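PDB 5XA5: alpha-catenin-like protein hmp-1 from Caenorhabditis elegans, which binds cadherin, beta-catenin and actin filaments at cell junctions, and is required for cell migration during body enclosure and for cell shape changes during body elongation. Local coordinates for residues V20-K23 / N24-K27; R237-R240 / D241-D245; A253-S256 / V257-Q261. All blocks are in the same frame, centred on the assembly; numbering follows the deposited sequence.

Contact 1: residues V20-K23 / N24-K27; sequences VRSK and NVLK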
loop_
_atom_site.group_PDB
_atom_site.type_symbol
_atom_site.label_atom_id
_atom_site.label_comp_id
_atom_site.label_asym_id
_atom_site.label_seq_id
_atom_site.Cartn_x
_atom_site.Cartn_y
_atom_site.Cartn_z
ATOM N N VAL A 20 -4.321 9.482 -3.912
ATOM C CA VAL A 20 -3.518 8.345 -4.322
ATOM C C VAL A 20 -2.058 8.758 -4.382
ATOM O O VAL A 20 -1.688 9.692 -5.106
ATOM C CB VAL A 20 -4.005 7.805 -5.663
ATOM C CG1 VAL A 20 -3.221 6.576 -6.077
ATOM C CG2 VAL A 20 -5.484 7.457 -5.531
ATOM N N ARG A 21 -1.230 8.079 -3.597
ATOM C CA ARG A 21 0.165 8.471 -3.435
ATOM C C ARG A 21 1.128 7.471 -4.066
ATOM O O ARG A 21 2.319 7.732 -4.164
ATOM C CB ARG A 21 0.489 8.655 -1.949
ATOM C CG ARG A 21 -0.383 9.722 -1.312
ATOM C CD ARG A 21 -0.045 9.964 0.136
ATOM N NE ARG A 21 -0.748 11.138 0.639
ATOM C CZ ARG A 21 -1.647 11.112 1.614
ATOM N NH1 ARG A 21 -1.951 9.965 2.208
ATOM N NH2 ARG A 21 -2.232 12.235 2.005
ATOM N N SER A 22 0.601 6.331 -4.502
ATOM C CA SER A 22 1.412 5.277 -5.113
ATOM C C SER A 22 1.202 5.254 -6.619
ATOM O O SER A 22 0.073 5.164 -7.061
ATOM C CB SER A 22 1.042 3.903 -4.534
ATOM O OG SER A 22 1.477 2.832 -5.364
ATOM N N LYS A 23 2.282 5.328 -7.392
ATOM C CA LYS A 23 2.166 5.229 -8.858
ATOM C C LYS A 23 1.696 3.853 -9.325
ATOM O O LYS A 23 1.041 3.732 -10.372
ATOM C CB LYS A 23 3.503 5.534 -9.521
ATOM C CG LYS A 23 3.950 6.959 -9.434
ATOM C CD LYS A 23 5.340 7.034 -10.117
ATOM C CE LYS A 23 5.929 8.393 -10.088
ATOM N NZ LYS A 23 7.205 8.407 -10.837
ATOM N N ASN A 24 2.073 2.813 -8.592
ATOM C CA ASN A 24 1.604 1.466 -8.894
ATOM C C ASN A 24 0.086 1.426 -8.786
ATOM O O ASN A 24 -0.595 0.945 -9.686
ATOM C CB ASN A 24 2.259 0.459 -7.945
ATOM C CG ASN A 24 2.000 -0.980 -8.334
ATOM O OD1 ASN A 24 1.499 -1.266 -9.413
ATOM N ND2 ASN A 24 2.351 -1.899 -7.440
ATOM N N VAL A 25 -0.451 1.963 -7.693
ATOM C CA VAL A 25 -1.906 2.023 -7.522
ATOM C C VAL A 25 -2.540 2.949 -8.553
ATOM O O VAL A 25 -3.573 2.631 -9.142
ATOM C CB VAL A 25 -2.278 2.510 -6.111
ATOM C CG1 VAL A 25 -3.781 2.719 -5.988
ATOM C CG2 VAL A 25 -1.802 1.515 -5.080
ATOM N N LEU A 26 -1.912 4.099 -8.782
ATOM C CA LEU A 26 -2.482 5.096 -9.681
ATOM C C LEU A 26 -2.673 4.505 -11.074
ATOM O O LEU A 26 -3.737 4.660 -11.674
ATOM C CB LEU A 26 -1.590 6.351 -9.755
ATOM C CG LEU A 26 -2.139 7.489 -10.632
ATOM C CD1 LEU A 26 -3.556 7.872 -10.192
ATOM C CD2 LEU A 26 -1.227 8.702 -10.604
ATOM N N LYS A 27 -1.662 3.802 -11.578
ATOM C CA LYS A 27 -1.768 3.250 -12.940
ATOM C C LYS A 27 -2.835 2.176 -13.001
ATOM O O LYS A 27 -3.614 2.127 -13.957
ATOM C CB LYS A 27 -0.432 2.676 -13.404
ATOM C CG LYS A 27 0.598 3.778 -13.670
ATOM C CD LYS A 27 1.758 3.295 -14.514
ATOM C CE LYS A 27 2.462 2.125 -13.874
ATOM N NZ LYS A 27 2.976 2.484 -12.521
#
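An N-cap opens helix 23-36, with Ser-22 as the capping residue and Val-25 as its partner. Ser-22 OG accepts from Val-25 N at 3.1 Å, and the bond is nearly straight (172° at the hydrogen). The hydroxyl lies anti to its own backbone N (chi1 161°), which places it beside its own carbonyl carbon, facing the Val-25 amide. The first backbone bond of the helix runs from Leu-26 N to Ser-22 O at 2.8 Å. One residue on, Lys-23 O takes two donors from Lys-27. Lys-27 N comes to Lys-23 O at 3.0 Å; Lys-27 NZ comes at 3.1 Å from the opposite face, above the carbonyl plane. Lys-27 can reach back because its chain folds at chi3 and chi4. Beside the cap, the Val-20 and Val-25 side chains cross at an angle, with Val-20 CG1 3.9 Å from Val-25 CG1. Val-20 CG1 also lies 4.0 Å from Leu-26 CB. Asp-196, at the end of helix 169-196, hydrogen-bonds Ser-22 OG through OD2 and Asn-24 N through OD1. Asn-24 ND2 bonds a polar side chain on the chain of another protein. Ser-22 OG is therefore held between an amide donor and a carboxylate, and the helix start would probably favour the negative charge of Asp-196.

Contact 2: residues R237-R240 / D241-D245; sequences RRNR and DYTAD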
loop_
_atom_site.group_PDB
_atom_site.type_symbol
_atom_site.label_atom_id
_atom_site.label_comp_id
_atom_site.label_asym_id
_atom_site.label_seq_id
_atom_site.Cartn_x
_atom_site.Cartn_y
_atom_site.Cartn_z
ATOM N N ARG A 237 27.454 16.081 26.852
ATOM C CA ARG A 237 26.019 16.086 27.117
ATOM C C ARG A 237 25.281 16.852 26.027
ATOM O O ARG A 237 24.295 16.396 25.470
ATOM C CB ARG A 237 25.736 16.710 28.489
ATOM C CG ARG A 237 24.271 17.026 28.717
ATOM C CD ARG A 237 24.037 17.681 30.073
ATOM N NE ARG A 237 24.364 16.796 31.190
ATOM C CZ ARG A 237 23.544 15.866 31.673
ATOM N NH1 ARG A 237 22.348 15.678 31.127
ATOM N NH2 ARG A 237 23.926 15.112 32.698
ATOM N N ARG A 238 25.791 18.038 25.731
ATOM C CA ARG A 238 25.227 18.901 24.700
ATOM C C ARG A 238 25.182 18.250 23.325
ATOM O O ARG A 238 24.177 18.312 22.623
ATOM C CB ARG A 238 26.041 20.175 24.652
ATOM C CG ARG A 238 25.619 21.087 25.730
ATOM C CD ARG A 238 26.605 22.152 25.935
ATOM N NE ARG A 238 26.203 22.997 27.070
ATOM C CZ ARG A 238 25.776 24.256 26.917
ATOM N NH1 ARG A 238 25.824 24.800 25.700
ATOM N NH2 ARG A 238 25.432 25.027 27.954
ATOM N N ASN A 239 26.293 17.637 22.940
ATOM C CA ASN A 239 26.359 16.928 21.669
ATOM C C ASN A 239 25.357 15.785 21.615
ATOM O O ASN A 239 24.720 15.563 20.599
ATOM C CB ASN A 239 27.771 16.401 21.436
ATOM C CG ASN A 239 27.933 15.773 20.081
ATOM O OD1 ASN A 239 28.573 14.733 19.943
ATOM N ND2 ASN A 239 27.347 16.397 19.064
ATOM N N ARG A 240 25.207 15.059 22.712
ATOM C CA ARG A 240 24.256 13.957 22.707
ATOM C C ARG A 240 22.825 14.486 22.598
ATOM O O ARG A 240 22.020 13.919 21.855
ATOM C CB ARG A 240 24.414 13.089 23.952
ATOM C CG ARG A 240 23.230 13.128 24.895
ATOM C CD ARG A 240 23.175 11.926 25.823
ATOM N NE ARG A 240 22.140 12.099 26.841
ATOM C CZ ARG A 240 21.852 11.189 27.759
ATOM N NH1 ARG A 240 22.552 10.056 27.817
ATOM N NH2 ARG A 240 20.892 11.431 28.639
ATOM N N ASP A 241 22.516 15.571 23.312
ATOM C CA ASP A 241 21.176 16.158 23.241
ATOM C C ASP A 241 20.889 16.660 21.837
ATOM O O ASP A 241 19.782 16.502 21.328
ATOM C CB ASP A 241 21.002 17.306 24.233
ATOM C CG ASP A 241 21.063 16.860 25.685
ATOM O OD1 ASP A 241 20.862 15.662 25.948
ATOM O OD2 ASP A 241 21.268 17.728 26.556
ATOM N N TYR A 242 21.887 17.282 21.225
ATOM C CA TYR A 242 21.720 17.876 19.908
ATOM C C TYR A 242 21.488 16.818 18.853
ATOM O O TYR A 242 20.590 16.952 18.011
ATOM C CB TYR A 242 22.948 18.724 19.567
ATOM C CG TYR A 242 22.926 19.317 18.183
ATOM C CD1 TYR A 242 22.361 20.564 17.959
ATOM C CD2 TYR A 242 23.486 18.643 17.105
ATOM C CE1 TYR A 242 22.338 21.118 16.698
ATOM C CE2 TYR A 242 23.469 19.190 15.841
ATOM C CZ TYR A 242 22.894 20.426 15.643
ATOM O OH TYR A 242 22.879 20.970 14.381
ATOM N N THR A 243 22.281 15.751 18.886
ATOM C CA THR A 243 22.137 14.674 17.921
ATOM C C THR A 243 20.827 13.919 18.154
ATOM O O THR A 243 20.192 13.460 17.216
ATOM C CB THR A 243 23.351 13.713 17.967
ATOM O OG1 THR A 243 23.450 13.095 19.258
ATOM C CG2 THR A 243 24.623 14.497 17.695
ATOM N N ALA A 244 20.415 13.807 19.411
ATOM C CA ALA A 244 19.108 13.214 19.704
ATOM C C ALA A 244 17.983 14.025 19.042
ATOM O O ALA A 244 17.065 13.450 18.453
ATOM C CB ALA A 244 18.878 13.125 21.194
ATOM N N ASP A 245 18.051 15.355 19.149
ATOM C CA ASP A 245 17.035 16.208 18.534
ATOM C C ASP A 245 17.011 16.014 17.027
ATOM O O ASP A 245 15.936 15.954 16.415
ATOM C CB ASP A 245 17.278 17.691 18.860
ATOM C CG ASP A 245 16.963 18.032 20.301
ATOM O OD1 ASP A 245 16.289 17.215 20.965
ATOM O OD2 ASP A 245 17.373 19.124 20.761
#
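Asn-239 O accepts the backbone N of Thr-243 at 3.0 Å, and the hydroxyl of the same threonine sits beside it. Thr-243 OG1 is 3.1 Å from Asn-239 O and equally far from Arg-240 O. Its single proton may go to either carbonyl or to Ser-223 OG on helix 200-229, with which it also hydrogen-bonds; the geometry does not settle it. With chi1 at 62°, OG1 stands between the backbone N and the carbonyl carbon, which brings it to the carbonyl oxygens of Asn-239 and Arg-240. This side chain was modelled in two conformers, so its bonds hold for one of them. Thr-243 CG2 meets Asn-239 ND2 at 3.6 Å, where the two side chains cross at a slant. Arg-240 O also takes Ala-244 N at 2.9 Å, part of the regular ladder of helix 234-258. The Arg-240 chain is extended from CG to NE and crosses Asp-241 at an angle. Asp-241 OD1 lies at the edge of the Arg-240 guanidinium, in its plane, 3.9 Å from Arg-240 NE, a long salt bridge. The two planar groups are turned 58° apart. Arg-237 lies alongside Asp-241, and Arg-237 CG comes 3.8 Å from Asp-241 OD2. Both arginines also touch Phe-227 of helix 200-229. Asp-241 is thus flanked by two positive chains without a short bond to either, so the attraction is probably diffuse.

Contact 3: residues A253-S256 / V257-Q261; sequences ALES and VLNGQ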
loop_
_atom_site.group_PDB
_atom_site.type_symbol
_atom_site.label_atom_id
_atom_site.label_comp_id
_atom_site.label_asym_id
_atom_site.label_seq_id
_atom_site.Cartn_x
_atom_site.Cartn_y
_atom_site.Cartn_z
ATOM N N ALA A 253 10.051 13.461 10.415
ATOM C CA ALA A 253 9.956 13.850 9.007
ATOM C C ALA A 253 9.545 12.676 8.113
ATOM O O ALA A 253 8.689 12.834 7.228
ATOM C CB ALA A 253 11.277 14.452 8.544
ATOM N N LEU A 254 10.136 11.501 8.337
ATOM C CA LEU A 254 9.742 10.311 7.589
ATOM C C LEU A 254 8.263 10.030 7.779
ATOM O O LEU A 254 7.535 9.795 6.818
ATOM C CB LEU A 254 10.551 9.082 8.019
ATOM C CG LEU A 254 12.021 9.000 7.599
ATOM C CD1 LEU A 254 12.742 7.867 8.330
ATOM C CD2 LEU A 254 12.166 8.802 6.117
ATOM N N GLU A 255 7.816 10.035 9.030
ATOM C CA GLU A 255 6.412 9.751 9.312
ATOM C C GLU A 255 5.484 10.791 8.684
ATOM O O GLU A 255 4.473 10.434 8.087
ATOM C CB GLU A 255 6.177 9.694 10.826
ATOM C CG GLU A 255 4.756 9.295 11.219
ATOM C CD GLU A 255 4.621 8.970 12.704
ATOM O OE1 GLU A 255 5.591 9.194 13.462
ATOM O OE2 GLU A 255 3.541 8.490 13.113
ATOM N N SER A 256 5.825 12.071 8.843
ATOM C CA SER A 256 5.062 13.154 8.227
ATOM C C SER A 256 4.888 12.961 6.724
ATOM O O SER A 256 3.774 13.019 6.210
ATOM C CB SER A 256 5.743 14.503 8.479
ATOM O OG SER A 256 5.574 14.916 9.823
ATOM N N VAL A 257 5.990 12.737 6.015
ATOM C CA VAL A 257 5.923 12.588 4.557
ATOM C C VAL A 257 5.183 11.320 4.149
ATOM O O VAL A 257 4.407 11.336 3.198
ATOM C CB VAL A 257 7.343 12.587 3.925
ATOM C CG1 VAL A 257 7.283 12.304 2.429
ATOM C CG2 VAL A 257 8.023 13.916 4.166
ATOM N N LEU A 258 5.428 10.212 4.849
ATOM C CA LEU A 258 4.694 8.975 4.534
ATOM C C LEU A 258 3.188 9.215 4.618
ATOM O O LEU A 258 2.419 8.659 3.830
ATOM C CB LEU A 258 5.100 7.840 5.476
ATOM C CG LEU A 258 6.490 7.230 5.268
ATOM C CD1 LEU A 258 6.875 6.372 6.481
ATOM C CD2 LEU A 258 6.529 6.409 3.978
ATOM N N ASN A 259 2.781 10.054 5.570
ATOM C CA ASN A 259 1.375 10.436 5.729
ATOM C C ASN A 259 0.923 11.578 4.823
ATOM O O ASN A 259 -0.198 12.077 4.960
ATOM C CB ASN A 259 1.104 10.815 7.188
ATOM C CG ASN A 259 1.063 9.613 8.099
ATOM O OD1 ASN A 259 0.656 8.527 7.685
ATOM N ND2 ASN A 259 1.476 9.798 9.350
ATOM N N GLY A 260 1.783 11.996 3.902
ATOM C CA GLY A 260 1.396 12.973 2.896
ATOM C C GLY A 260 1.468 14.405 3.384
ATOM O O GLY A 260 0.871 15.314 2.795
ATOM N N GLN A 261 2.214 14.612 4.461
ATOM C CA GLN A 261 2.367 15.934 5.057
ATOM C C GLN A 261 3.762 16.514 4.847
ATOM O O GLN A 261 4.719 15.778 4.623
ATOM C CB GLN A 261 2.067 15.853 6.546
ATOM C CG GLN A 261 0.614 15.625 6.862
ATOM C CD GLN A 261 0.324 15.861 8.322
ATOM O OE1 GLN A 261 1.116 15.487 9.187
ATOM N NE2 GLN A 261 -0.815 16.480 8.610
HETATM O O HOH W 1 1.046 8.096 11.620
#
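A Schellman motif ends helix 234-258: Gln-261 N bonds Ser-256 O at 2.8 Å, and inside it Gly-260 N bonds Val-257 O at 2.8 Å. Gly-260 is the C-prime residue, and its positive phi of 83° is one that favours glycine. The Gln-261 donor comes from above the Ser-256 carbonyl plane. Before this turn, regular helix bonds join Val-257 N to Ala-253 O and Leu-258 N to Leu-254 O. Leu-258 CG lies anti to the carbonyl carbon, beside the backbone N (chi1 -72°), which puts it over the preceding turn, 3.2 Å from Leu-254 O. The side chain also touches Ile-149 and Val-150 of helix 117-165. An alanine here would probably leave only CB over Leu-254 O and open a gap against Ile-149 and Val-150. Val-257 CG2 lies 3.3 Å from Ala-253 O, and its side chain packs on Leu-206 and Pro-263. Glu-255 and Asn-259 run side by side, with the carboxylate and amide planes 54° apart. Glu-255 OE1 forms a salt bridge with Arg-157 of helix 117-165. A water joins the other oxygen to Asn-259: it donates to Glu-255 OE2 at 2.9 Å and accepts from Asn-259 ND2 at 2.9 Å.

In the fold
The three contacts follow one another in series; none nests in or crosses another. Each spans only neighbouring turns, and none closes a long loop. Contact 1 starts helix 23-36 near the N terminus of this vinculin-family fragment. The chain then runs through helices 51-74, 83-112, 117-165, 169-196 and 200-229 before it reaches helix 234-258. That helix carries contact 2 in its first half and contact 3 at its end, their centres about 24 Å apart. Contacts 2 and 3 both lean on helix 200-229. Contacts 1 and 3 both pack on helices 117-165 and 169-196, and Arg-193 touches both. In the conformer given, Arg-21 also packs beside Asn-259 and Gly-260.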